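Enoyl-CoA hydratase (Bacillus halodurans, PDB 3LKE) probably catalyses the hydration of the double bond of enoyl-CoA thioesters, or a related acyl-CoA reaction, as a member of the crotonase family. Local coordinates at residues G110-G114 against G115-M119; N118-L121 against A122-R125; K170-T173 against S174-L178. All coordinates share one frame; numbering follows the deposited sequence.

Interaction 1. Residues G110-G114 against G115-M119; sequences GYAYG and GGFNM
Strand 111-113 turns back at Gly114, the N-cap, into helix 115-118, and the Gly114 carbonyl oxygen gathers two amides of the first turn. Asn118 N reaches Gly114 O over 2.9 Å with a nearly straight N-H...O angle of 162°, in the carbonyl plane and on a lone pair, whereas Phe117 N, at 2.8 Å from the same oxygen, comes from above that plane. One residue earlier, Gly116 N makes a weak, bent bond to Tyr113 O. Gly114 has phi 44°, and a beta carbon there would run into Gly115 N; one on Gly116 would run into Tyr113 O. The glycines therefore let the chain fold tightly onto its own carbonyls.

Among side chains, Ala112 CB meets Phe117 CB at 3.6 Å. With CG anti to the backbone N (chi1 176°), the Phe117 ring is carried onward from that methyl group, which lies oblique to it. The Asn118 amide passes close to Gly114 O (ND2 3.3 Å) without bonding to it; ND2 donates to Glu136. A run of three glycines from the N-cap into the first turn is consistent with the crotonase fold, where, as in relatives, one backbone amide at the start of this helix probably supplies half of the oxyanion hole.

Backbone bonds join Ala112 to Lys133 and Gly114 to Leu135, tying the strand and the cap to strand 133-135; Phe134 meets the Phe117 ring edge-to-face, and Met119 packs on helix 81-98.

Interaction 2. Residues N118-L121 against A122-R125; sequences NMML and ACDR
The sulphurs of Met120 and Cys123 meet in an apolar contact, SD to SG 4.3 Å, although the Met120 side chain sets off away from residues 122-125. Two successive bends of the methionine chain (chi1 -60°, chi2 -59°) leave SD on the side where the thiol lies. The Cys123 side chain also rests against the backbone that holds it: its CB is 3.3 Å from Met120 O, and SG is 3.6 Å from that oxygen. This position follows from SG standing anti to the carbonyl carbon of Cys123 (chi1 -68°), which swings the thiol back beside its own amide, the group already bound to the same carbonyl. Cys123 N donates to Met120 O over 3.0 Å.

The bond one residue earlier has the same form. Ala122 N bonds to Met119 O at 3.3 Å, and the Ala122 methyl leans on that oxygen too, with CB 3.6 Å from Met119 O. Both amides thus bond to the residue three before, the 3-10 spacing in which the polypeptide leaves helix 115-118. Leu121 turns its branched end away from residues 122-125, its side chain touching them only at CB, 3.4 Å from Ala122 N. A water donates to both Leu121 O and Cys123 O, bridging two carbonyls where the turn opens out.

Met119, Ala122 and Cys123 pack on helix 81-98, Leu121 and Ala122 on helix 149-157, and Met120 and Cys123 on strand 103-108, whose neighbour in the sheet, strand 125-129, begins here.

Interaction 3. Residues K170-T173 against S174-L178; sequences KLFT and SEEAL
Phe172 packs against Ala177 as a hydrophobic staple, the residue before the N-cap meeting the fourth residue of the helix, and this is combined with the N-cap itself, Thr173. Together they start helix 174-180 directly after the short, weakly bonded strand 172-173.

Phe172 comes first, joined through its backbone to Phe134 of strand 133-135. Its ring reaches over to the first helical turn. There CE2 meets Ala177 CB at 3.9 Å, and the methyl lies at the ring edge, near the ring plane. The methylene CG of Glu176 approaches obliquely, 4.0 Å from Phe172 CD2. The two side chains cross at about a right angle, and the ring and carboxylate planes are 81° apart. That CG contact shows the aliphatic part of Glu176 doing the packing, while the bend at chi2 (69°) takes the carboxylate to a salt bridge with Arg179.

Thr173 follows as the cap. OG1 stands between the backbone N and the carbonyl carbon (chi1 62°), which puts it within reach of the Glu176 amide, and it accepts from Glu176 N at 3.1 Å in a nearly straight bond. An alanine here would remove that acceptor and is likely to leave the Glu176 amide without its capping mate, weakening the start of the helix.

Around this corner, Ser174 OG is hydrogen-bonded to Arg130 O and Glu175 forms a salt bridge with the Arg130 side chain, anchoring the first residues of the helix to Arg130. The backbone of the cap residue adds a second link, the first regular helical bond: Ala177 N donates to Thr173 O over 2.9 Å.

How the interactions relate
From the N terminus, interaction 1 closes the short turn between strand 111-113 and helix 115-118. Interaction 2 overlaps its end, sharing Asn118 and Met119, and carries the chain out of that helix to strand 125-129 of the six-stranded sheet. Interaction 3 opens much later, turning strand 172-173 into helix 174-180. Interactions 1 and 2 overlap end to start, and interaction 3 follows both in series; none nests in or crosses another. Interactions 1 and 3 nevertheless meet in space: Tyr113 CE1 packs 3.6 Å from Leu171 CD2, and their strands are the two outer members of the three-stranded sheet, with 133-135 between. Interaction 2 stays apart from interaction 3, its nearest atoms about 7 Å away.

Interaction 1. Residues G110-G114 against G115-M119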
loop_
_atom_site.group_PDB
_atom_site.type_symbol
_atom_site.label_atom_id
_atom_site.label_comp_id
_atom_site.label_asym_id
_atom_site.label_seq_id
_atom_site.Cartn_x
_atom_site.Cartn_y
_atom_site.Cartn_z
ATOM N N GLY A 110 4.657 22.787 16.702
ATOM C CA GLY A 110 3.362 23.150 17.251
ATOM C C GLY A 110 2.273 22.739 16.279
ATOM O O GLY A 110 2.456 21.799 15.499
ATOM N N TYR A 111 1.145 23.441 16.287
ATOM C CA TYR A 111 0.024 22.948 15.478
ATOM C C TYR A 111 0.296 23.052 13.981
ATOM O O TYR A 111 1.057 23.901 13.521
ATOM C CB TYR A 111 -1.323 23.562 15.880
ATOM C CG TYR A 111 -1.442 25.059 15.751
ATOM C CD1 TYR A 111 -1.644 25.654 14.512
ATOM C CD2 TYR A 111 -1.394 25.878 16.874
ATOM C CE1 TYR A 111 -1.774 27.016 14.387
ATOM C CE2 TYR A 111 -1.526 27.249 16.757
ATOM C CZ TYR A 111 -1.714 27.812 15.508
ATOM O OH TYR A 111 -1.839 29.177 15.364
ATOM N N ALA A 112 -0.311 22.137 13.231
ATOM C CA ALA A 112 -0.149 22.080 11.786
ATOM C C ALA A 112 -1.503 21.706 11.220
ATOM O O ALA A 112 -1.953 20.557 11.357
ATOM C CB ALA A 112 0.896 21.039 11.396
ATOM N N TYR A 113 -2.165 22.692 10.625
ATOM C CA TYR A 113 -3.524 22.515 10.116
ATOM C C TYR A 113 -3.546 22.406 8.609
ATOM O O TYR A 113 -2.821 23.127 7.901
ATOM C CB TYR A 113 -4.397 23.716 10.489
ATOM C CG TYR A 113 -4.551 23.961 11.969
ATOM C CD1 TYR A 113 -4.442 22.924 12.882
ATOM C CD2 TYR A 113 -4.836 25.230 12.445
ATOM C CE1 TYR A 113 -4.593 23.145 14.233
ATOM C CE2 TYR A 113 -4.984 25.466 13.791
ATOM C CZ TYR A 113 -4.870 24.420 14.680
ATOM O OH TYR A 113 -5.023 24.660 16.025
ATOM N N GLY A 114 -4.437 21.549 8.117
ATOM C CA GLY A 114 -4.626 21.374 6.695
ATOM C C GLY A 114 -3.306 21.296 5.949
ATOM O O GLY A 114 -2.391 20.557 6.340
ATOM N N GLY A 115 -3.210 22.057 4.869
ATOM C CA GLY A 115 -2.036 22.029 4.028
ATOM C C GLY A 115 -0.774 22.448 4.768
ATOM O O GLY A 115 0.331 22.161 4.320
ATOM N N GLY A 116 -0.938 23.150 5.890
ATOM C CA GLY A 116 0.198 23.481 6.744
ATOM C C GLY A 116 0.929 22.230 7.207
ATOM O O GLY A 116 2.155 22.230 7.429
ATOM N N PHE A 117 0.175 21.148 7.369
ATOM C CA PHE A 117 0.782 19.859 7.642
ATOM C C PHE A 117 0.973 19.072 6.352
ATOM O O PHE A 117 2.033 18.496 6.121
ATOM C CB PHE A 117 -0.065 19.030 8.610
ATOM C CG PHE A 117 0.490 17.654 8.850
ATOM C CD1 PHE A 117 1.757 17.499 9.386
ATOM C CD2 PHE A 117 -0.226 16.526 8.500
ATOM C CE1 PHE A 117 2.289 16.246 9.613
ATOM C CE2 PHE A 117 0.298 15.259 8.723
ATOM C CZ PHE A 117 1.562 15.121 9.273
ATOM N N ASN A 118 -0.052 19.065 5.500
ATOM C CA ASN A 118 -0.063 18.132 4.369
ATOM C C ASN A 118 1.091 18.292 3.388
ATOM O O ASN A 118 1.577 17.293 2.846
ATOM C CB ASN A 118 -1.414 18.181 3.648
ATOM C CG ASN A 118 -2.553 17.788 4.561
ATOM O OD1 ASN A 118 -2.357 17.009 5.482
ATOM N ND2 ASN A 118 -3.754 18.310 4.305
ATOM N N MET A 119 1.534 19.529 3.167
ATOM C CA MET A 119 2.732 19.765 2.340
ATOM C C MET A 119 3.923 18.942 2.842
ATOM O O MET A 119 4.705 18.412 2.049
ATOM C CB MET A 119 3.084 21.259 2.247
ATOM C CG MET A 119 2.204 22.027 1.252
ATOM S SD MET A 119 2.873 23.639 0.736
ATOM C CE MET A 119 4.563 23.500 1.426
#

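Interaction 2. Residues N118-L121 against A122-R125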
loop_
_atom_site.group_PDB
_atom_site.type_symbol
_atom_site.label_atom_id
_atom_site.label_comp_id
_atom_site.label_asym_id
_atom_site.label_seq_id
_atom_site.Cartn_x
_atom_site.Cartn_y
_atom_site.Cartn_z
ATOM N N ASN A 118 -0.052 19.065 5.500
ATOM C CA ASN A 118 -0.063 18.132 4.369
ATOM C C ASN A 118 1.091 18.292 3.388
ATOM O O ASN A 118 1.577 17.293 2.846
ATOM C CB ASN A 118 -1.414 18.181 3.648
ATOM C CG ASN A 118 -2.553 17.788 4.561
ATOM O OD1 ASN A 118 -2.357 17.009 5.482
ATOM N ND2 ASN A 118 -3.754 18.310 4.305
ATOM N N MET A 119 1.534 19.529 3.167
ATOM C CA MET A 119 2.732 19.765 2.340
ATOM C C MET A 119 3.923 18.942 2.842
ATOM O O MET A 119 4.705 18.412 2.049
ATOM C CB MET A 119 3.084 21.259 2.247
ATOM C CG MET A 119 2.204 22.027 1.252
ATOM S SD MET A 119 2.873 23.639 0.736
ATOM C CE MET A 119 4.563 23.500 1.426
ATOM N N MET A 120 4.037 18.803 4.158
ATOM C CA MET A 120 5.185 18.108 4.728
ATOM C C MET A 120 5.107 16.590 4.551
ATOM O O MET A 120 6.074 15.886 4.818
ATOM C CB MET A 120 5.400 18.479 6.201
ATOM C CG MET A 120 5.645 19.986 6.439
ATOM S SD MET A 120 7.083 20.670 5.555
ATOM C CE MET A 120 6.293 21.639 4.300
ATOM N N LEU A 121 3.952 16.084 4.104
ATOM C CA LEU A 121 3.830 14.655 3.840
ATOM C C LEU A 121 4.713 14.215 2.678
ATOM O O LEU A 121 4.961 13.016 2.499
ATOM C CB LEU A 121 2.367 14.278 3.597
ATOM C CG LEU A 121 1.467 14.456 4.815
ATOM C CD1 LEU A 121 0.006 14.175 4.429
ATOM C CD2 LEU A 121 1.909 13.514 5.929
ATOM N N ALA A 122 5.216 15.186 1.912
ATOM C CA ALA A 122 6.171 14.899 0.849
ATOM C C ALA A 122 7.574 14.577 1.367
ATOM O O ALA A 122 8.414 14.088 0.613
ATOM C CB ALA A 122 6.237 16.044 -0.122
ATOM N N CYS A 123 7.826 14.860 2.642
ATOM C CA CYS A 123 9.169 14.676 3.203
ATOM C C CYS A 123 9.445 13.207 3.493
ATOM O O CYS A 123 8.520 12.403 3.659
ATOM C CB CYS A 123 9.345 15.461 4.505
ATOM S SG CYS A 123 9.351 17.245 4.303
ATOM N N ASP A 124 10.730 12.872 3.556
ATOM C CA ASP A 124 11.164 11.510 3.865
ATOM C C ASP A 124 10.841 11.105 5.294
ATOM O O ASP A 124 10.607 9.947 5.575
ATOM C CB ASP A 124 12.662 11.371 3.662
ATOM C CG ASP A 124 13.072 11.510 2.219
ATOM O OD1 ASP A 124 12.295 11.107 1.315
ATOM O OD2 ASP A 124 14.189 12.003 1.988
ATOM N N ARG A 125 10.854 12.074 6.207
ATOM C CA ARG A 125 10.537 11.776 7.592
ATOM C C ARG A 125 9.916 13.019 8.208
ATOM O O ARG A 125 10.306 14.130 7.888
ATOM C CB ARG A 125 11.802 11.348 8.364
ATOM C CG ARG A 125 11.529 10.776 9.748
ATOM C CD ARG A 125 12.781 10.087 10.331
ATOM N NE ARG A 125 12.478 9.282 11.514
ATOM C CZ ARG A 125 11.995 8.051 11.489
ATOM N NH1 ARG A 125 11.694 7.476 10.323
ATOM N NH2 ARG A 125 11.773 7.400 12.630
HETATM O O HOH W 1 6.823 11.062 1.721
#

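Interaction 3. Residues K170-T173 against S174-L178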
loop_
_atom_site.group_PDB
_atom_site.type_symbol
_atom_site.label_atom_id
_atom_site.label_comp_id
_atom_site.label_asym_id
_atom_site.label_seq_id
_atom_site.Cartn_x
_atom_site.Cartn_y
_atom_site.Cartn_z
ATOM N N LYS A 170 -11.596 16.164 13.305
ATOM C CA LYS A 170 -11.262 16.514 14.676
ATOM C C LYS A 170 -9.804 16.923 14.807
ATOM O O LYS A 170 -8.945 16.407 14.100
ATOM C CB LYS A 170 -11.542 15.336 15.608
ATOM C CG LYS A 170 -13.000 14.917 15.652
ATOM C CD LYS A 170 -13.266 13.901 16.751
ATOM C CE LYS A 170 -12.566 12.575 16.485
ATOM N NZ LYS A 170 -11.094 12.660 16.694
ATOM N N LEU A 171 -9.528 17.857 15.711
ATOM C CA LEU A 171 -8.149 18.118 16.102
ATOM C C LEU A 171 -7.597 16.823 16.684
ATOM O O LEU A 171 -8.200 16.244 17.587
ATOM C CB LEU A 171 -8.086 19.225 17.153
ATOM C CG LEU A 171 -7.824 20.645 16.657
ATOM C CD1 LEU A 171 -8.276 21.664 17.703
ATOM C CD2 LEU A 171 -6.346 20.833 16.303
ATOM N N PHE A 172 -6.480 16.339 16.157
ATOM C CA PHE A 172 -5.926 15.100 16.680
ATOM C C PHE A 172 -4.481 15.251 17.141
ATOM O O PHE A 172 -3.775 16.158 16.723
ATOM C CB PHE A 172 -6.117 13.911 15.715
ATOM C CG PHE A 172 -5.481 14.087 14.354
ATOM C CD1 PHE A 172 -6.170 14.713 13.326
ATOM C CD2 PHE A 172 -4.220 13.561 14.086
ATOM C CE1 PHE A 172 -5.600 14.857 12.069
ATOM C CE2 PHE A 172 -3.644 13.691 12.826
ATOM C CZ PHE A 172 -4.343 14.340 11.813
ATOM N N THR A 173 -4.061 14.341 18.009
ATOM C CA THR A 173 -2.801 14.475 18.714
ATOM C C THR A 173 -1.641 13.910 17.919
ATOM O O THR A 173 -1.827 13.164 16.955
ATOM C CB THR A 173 -2.836 13.698 20.039
ATOM O OG1 THR A 173 -3.029 12.309 19.758
ATOM C CG2 THR A 173 -3.962 14.198 20.923
ATOM N N SER A 174 -0.439 14.243 18.366
ATOM C CA SER A 174 0.769 13.649 17.827
ATOM C C SER A 174 0.726 12.126 17.967
ATOM O O SER A 174 1.179 11.400 17.087
ATOM C CB SER A 174 1.996 14.222 18.546
ATOM O OG SER A 174 1.870 14.057 19.951
ATOM N N GLU A 175 0.190 11.640 19.082
ATOM C CA GLU A 175 0.094 10.197 19.283
ATOM C C GLU A 175 -0.742 9.568 18.172
ATOM O O GLU A 175 -0.377 8.522 17.623
ATOM C CB GLU A 175 -0.506 9.861 20.650
ATOM C CG GLU A 175 0.533 9.673 21.745
ATOM C CD GLU A 175 1.462 8.496 21.476
ATOM O OE1 GLU A 175 0.964 7.409 21.110
ATOM O OE2 GLU A 175 2.693 8.653 21.637
ATOM N N GLU A 176 -1.860 10.210 17.846
ATOM C CA GLU A 176 -2.742 9.710 16.786
ATOM C C GLU A 176 -2.054 9.814 15.429
ATOM O O GLU A 176 -2.148 8.897 14.604
ATOM C CB GLU A 176 -4.085 10.455 16.774
ATOM C CG GLU A 176 -5.060 10.011 15.661
ATOM C CD GLU A 176 -5.614 8.600 15.850
ATOM O OE1 GLU A 176 -5.238 7.918 16.832
ATOM O OE2 GLU A 176 -6.439 8.172 15.004
ATOM N N ALA A 177 -1.356 10.924 15.199
ATOM C CA ALA A 177 -0.643 11.106 13.937
ATOM C C ALA A 177 0.421 10.025 13.775
ATOM O O ALA A 177 0.623 9.486 12.684
ATOM C CB ALA A 177 -0.029 12.514 13.844
ATOM N N LEU A 178 1.094 9.696 14.876
ATOM C CA LEU A 178 2.077 8.616 14.882
ATOM C C LEU A 178 1.449 7.252 14.565
ATOM O O LEU A 178 1.973 6.492 13.748
ATOM C CB LEU A 178 2.776 8.560 16.241
ATOM C CG LEU A 178 3.873 7.513 16.406
ATOM C CD1 LEU A 178 5.021 7.817 15.457
ATOM C CD2 LEU A 178 4.355 7.484 17.859
#